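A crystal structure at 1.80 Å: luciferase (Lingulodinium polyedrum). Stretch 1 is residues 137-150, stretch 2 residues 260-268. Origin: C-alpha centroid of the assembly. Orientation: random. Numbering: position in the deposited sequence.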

# COMPACT_ATOMS: atom_id res chain seq x y z
N LYS A 137 -6.14 14.52 17.62
CA LYS A 137 -7.03 13.37 17.64
C LYS A 137 -7.85 13.47 16.36
O LYS A 137 -8.16 14.58 15.90
CB LYS A 137 -7.97 13.46 18.83
CG LYS A 137 -7.29 13.45 20.17
CD LYS A 137 -8.33 13.48 21.25
CE LYS A 137 -7.69 13.50 22.62
NZ LYS A 137 -8.73 13.72 23.67
N LEU A 138 -8.20 12.33 15.77
CA LEU A 138 -8.99 12.35 14.55
C LEU A 138 -10.31 13.02 14.95
O LEU A 138 -10.89 12.70 16.00
CB LEU A 138 -9.22 10.92 14.05
CG LEU A 138 -9.70 10.75 12.61
CD1 LEU A 138 -8.67 11.30 11.63
CD2 LEU A 138 -9.94 9.27 12.33
N PRO A 139 -10.80 13.95 14.13
CA PRO A 139 -12.05 14.65 14.44
C PRO A 139 -13.29 13.80 14.69
O PRO A 139 -14.15 14.18 15.47
CB PRO A 139 -12.23 15.58 13.24
CG PRO A 139 -10.80 15.89 12.86
CD PRO A 139 -10.18 14.49 12.91
N CYS A 140 -13.40 12.65 14.03
CA CYS A 140 -14.60 11.83 14.21
C CYS A 140 -14.53 10.88 15.38
O CYS A 140 -15.39 10.01 15.53
CB CYS A 140 -14.92 11.07 12.92
SG CYS A 140 -13.59 10.04 12.26
N GLY A 141 -13.53 11.05 16.25
CA GLY A 141 -13.40 10.16 17.39
C GLY A 141 -12.65 8.92 16.97
O GLY A 141 -12.24 8.82 15.81
N PRO A 142 -12.48 7.92 17.87
CA PRO A 142 -11.77 6.67 17.61
C PRO A 142 -12.29 5.94 16.40
O PRO A 142 -13.50 5.75 16.27
CB PRO A 142 -12.02 5.85 18.87
CG PRO A 142 -12.42 6.90 19.92
CD PRO A 142 -13.26 7.82 19.11
N LEU A 143 -11.41 5.52 15.50
CA LEU A 143 -11.89 4.77 14.35
C LEU A 143 -12.32 3.41 14.89
O LEU A 143 -11.75 2.90 15.85
CB LEU A 143 -10.78 4.61 13.29
CG LEU A 143 -10.38 5.85 12.47
CD1 LEU A 143 -9.10 5.58 11.66
CD2 LEU A 143 -11.53 6.25 11.53
N PRO A 144 -13.38 2.82 14.30
CA PRO A 144 -13.83 1.51 14.75
C PRO A 144 -12.83 0.44 14.28
O PRO A 144 -12.35 0.51 13.16
CB PRO A 144 -15.18 1.33 14.04
CG PRO A 144 -15.68 2.73 13.89
CD PRO A 144 -14.40 3.46 13.46
N TRP A 145 -12.51 -0.53 15.14
CA TRP A 145 -11.65 -1.64 14.72
C TRP A 145 -12.64 -2.57 14.01
O TRP A 145 -13.80 -2.67 14.43
CB TRP A 145 -11.05 -2.37 15.92
CG TRP A 145 -9.93 -1.62 16.61
CD1 TRP A 145 -10.04 -0.76 17.66
CD2 TRP A 145 -8.53 -1.68 16.28
NE1 TRP A 145 -8.80 -0.29 18.02
CE2 TRP A 145 -7.86 -0.83 17.18
CE3 TRP A 145 -7.79 -2.37 15.31
CZ2 TRP A 145 -6.46 -0.65 17.15
CZ3 TRP A 145 -6.40 -2.20 15.28
CH2 TRP A 145 -5.75 -1.35 16.19
N PRO A 146 -12.23 -3.23 12.91
CA PRO A 146 -13.19 -4.11 12.23
C PRO A 146 -13.40 -5.45 12.91
O PRO A 146 -12.44 -6.20 13.14
CB PRO A 146 -12.59 -4.26 10.83
CG PRO A 146 -11.10 -4.19 11.09
CD PRO A 146 -11.01 -3.04 12.09
N ALA A 147 -14.65 -5.76 13.25
CA ALA A 147 -15.00 -7.03 13.89
C ALA A 147 -14.29 -8.20 13.19
O ALA A 147 -14.25 -8.24 11.96
CB ALA A 147 -16.53 -7.26 13.81
N GLY A 148 -13.76 -9.14 13.97
CA GLY A 148 -13.09 -10.29 13.37
C GLY A 148 -11.59 -10.12 13.15
O GLY A 148 -10.92 -11.04 12.69
N LEU A 149 -11.05 -8.95 13.46
CA LEU A 149 -9.62 -8.77 13.29
C LEU A 149 -8.90 -9.48 14.42
O LEU A 149 -9.22 -9.28 15.59
CB LEU A 149 -9.24 -7.28 13.31
CG LEU A 149 -7.75 -6.97 13.10
CD1 LEU A 149 -7.37 -7.28 11.66
CD2 LEU A 149 -7.47 -5.50 13.43
N PRO A 150 -7.92 -10.34 14.10
CA PRO A 150 -7.22 -11.03 15.18
C PRO A 150 -6.43 -10.03 16.01
O PRO A 150 -6.03 -8.98 15.51
CB PRO A 150 -6.31 -12.01 14.45
CG PRO A 150 -6.08 -11.33 13.10
CD PRO A 150 -7.46 -10.81 12.78
N LYS A 260 -0.58 -11.97 6.82
CA LYS A 260 -0.85 -10.72 7.52
C LYS A 260 -2.32 -10.42 7.27
O LYS A 260 -2.85 -10.70 6.18
CB LYS A 260 -0.05 -9.54 6.94
CG LYS A 260 1.44 -9.62 7.10
CD LYS A 260 2.03 -8.25 6.70
CE LYS A 260 1.70 -7.92 5.23
NZ LYS A 260 2.30 -6.63 4.84
N ILE A 261 -2.98 -9.85 8.26
CA ILE A 261 -4.40 -9.48 8.14
C ILE A 261 -4.52 -8.04 8.63
O ILE A 261 -4.01 -7.68 9.69
CB ILE A 261 -5.32 -10.39 8.99
CG1 ILE A 261 -5.19 -11.83 8.50
CG2 ILE A 261 -6.78 -9.92 8.84
CD1 ILE A 261 -5.97 -12.83 9.34
N GLY A 262 -5.21 -7.21 7.86
CA GLY A 262 -5.32 -5.81 8.26
C GLY A 262 -6.50 -5.11 7.65
O GLY A 262 -7.41 -5.74 7.09
N PHE A 263 -6.51 -3.80 7.75
CA PHE A 263 -7.61 -3.03 7.20
C PHE A 263 -7.09 -1.62 7.02
O PHE A 263 -6.10 -1.24 7.66
CB PHE A 263 -8.78 -2.99 8.18
CG PHE A 263 -8.46 -2.33 9.46
CD1 PHE A 263 -7.80 -3.02 10.48
CD2 PHE A 263 -8.77 -0.98 9.66
CE1 PHE A 263 -7.46 -2.39 11.67
CE2 PHE A 263 -8.43 -0.33 10.85
CZ PHE A 263 -7.79 -1.03 11.84
N PHE A 264 -7.75 -0.86 6.16
CA PHE A 264 -7.38 0.53 5.92
C PHE A 264 -8.64 1.35 5.80
O PHE A 264 -9.51 1.02 5.01
CB PHE A 264 -6.58 0.70 4.62
CG PHE A 264 -5.21 0.11 4.68
CD1 PHE A 264 -5.01 -1.23 4.43
CD2 PHE A 264 -4.13 0.89 5.09
CE1 PHE A 264 -3.75 -1.81 4.60
CE2 PHE A 264 -2.87 0.32 5.25
CZ PHE A 264 -2.68 -1.02 5.02
N TRP A 265 -8.73 2.41 6.59
CA TRP A 265 -9.86 3.32 6.55
C TRP A 265 -9.55 4.39 5.53
O TRP A 265 -8.58 5.13 5.69
CB TRP A 265 -10.06 4.01 7.90
CG TRP A 265 -10.81 3.19 8.90
CD1 TRP A 265 -10.30 2.51 9.95
CD2 TRP A 265 -12.24 2.97 8.93
NE1 TRP A 265 -11.30 1.87 10.66
CE2 TRP A 265 -12.50 2.15 10.05
CE3 TRP A 265 -13.31 3.40 8.14
CZ2 TRP A 265 -13.80 1.74 10.39
CZ3 TRP A 265 -14.61 2.99 8.48
CH2 TRP A 265 -14.83 2.17 9.59
N GLU A 266 -10.36 4.47 4.48
CA GLU A 266 -10.19 5.48 3.43
C GLU A 266 -11.05 6.63 3.93
O GLU A 266 -12.29 6.61 3.81
CB GLU A 266 -10.71 4.92 2.10
CG GLU A 266 -10.59 5.86 0.90
CD GLU A 266 -11.15 5.22 -0.36
OE1 GLU A 266 -12.39 5.04 -0.41
OE2 GLU A 266 -10.35 4.87 -1.27
N MSE A 267 -10.39 7.63 4.51
CA MSE A 267 -11.07 8.74 5.14
C MSE A 267 -12.03 9.57 4.30
O MSE A 267 -13.05 10.02 4.81
CB MSE A 267 -10.04 9.65 5.81
CG MSE A 267 -9.14 8.95 6.85
SE MSE A 267 -10.17 8.00 8.18
CE MSE A 267 -11.38 9.44 8.66
N GLU A 268 -11.75 9.77 3.03
CA GLU A 268 -12.66 10.58 2.22
C GLU A 268 -13.98 9.92 1.84
O GLU A 268 -14.91 10.62 1.42
CB GLU A 268 -11.94 11.06 0.97
CG GLU A 268 -10.81 12.01 1.28
CD GLU A 268 -9.65 11.35 1.99
OE1 GLU A 268 -9.18 10.29 1.54
OE2 GLU A 268 -9.18 11.92 3.01

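At the centre of this contact lies the ring of Phe-263, a strand residue with chi1 in the p well whose CA-to-CB bond points toward the proline-rich segment. Pro-146 covers one face of that ring: its CD sits 3.5 Å from the Phe-263 ring centroid and only 8° off the ring normal, a CH-pi contact in which a compact, puckered pyrrolidine lies against the flat aromatic face. Leu-149 CD2 approaches Phe-263 CE1 obliquely at 3.6 Å. Trp-145 adds a third neighbour although its CA-to-CB bond points away; the end of its indole comes back to place CE3 3.7 Å from Phe-263 CE1, with the two six-membered rings inclined at 70°.

Ile-261, Phe-263, Trp-265 and Met-267, the last a selenomethionine just past the strand's end, all point toward the other stretch, while the alternate residues Lys-260, Phe-264 and Glu-266 do not reach it. Gly-262 also falls in the alternate set; its CA lies 4.2 Å from Leu-149 CD1, but a CB there would point away. The opposing segment has no regular secondary structure, and no backbone-to-backbone hydrogen bond joins it to the strand; side chains make most of the contacts. A type II turn from Pro-146 to Leu-149, closed by Leu-149 N to Pro-146 O at 3.1 Å, brings both residues onto Phe-263. Gly-148 within it has a phi of 91°, where a side chain would be jammed against the preceding carbonyl oxygen.

On one flank, Leu-149 CD1 lies 3.9 Å from Ile-261 CG2, and Pro-150 CG 4.0 Å from Ile-261 CD1, so a branched aliphatic residue meets two partners. On the other, the flexible Met-267 side chain, m at all three chi angles, curls to set its SE 4.0 Å from Leu-143 CD2 and its CE 3.9 Å from Leu-138 CD2. Cys-140 SG, 4.3 Å from Met-267 CE, makes a looser contact from the type I turn spanning Leu-138 to Gly-141.

Trp-265 joins this packing to the polar edge. Leu-143 CD2 stands over its face, 4.1 Å from the centroid of the five-membered ring, and Pro-144 CD touches CZ2 of Trp-265 at 3.6 Å. Near the plane of the indole, Trp-265 NE1 donates to Pro-144 O at 3.0 Å with an N-H...O angle of 139°. This is the sole hydrogen bond between the stretches. Tryptophan suits the site because one side chain supplies both a broad apolar face and a donor for the backbone carbonyl. The contact buries 526 Å², both sides summed.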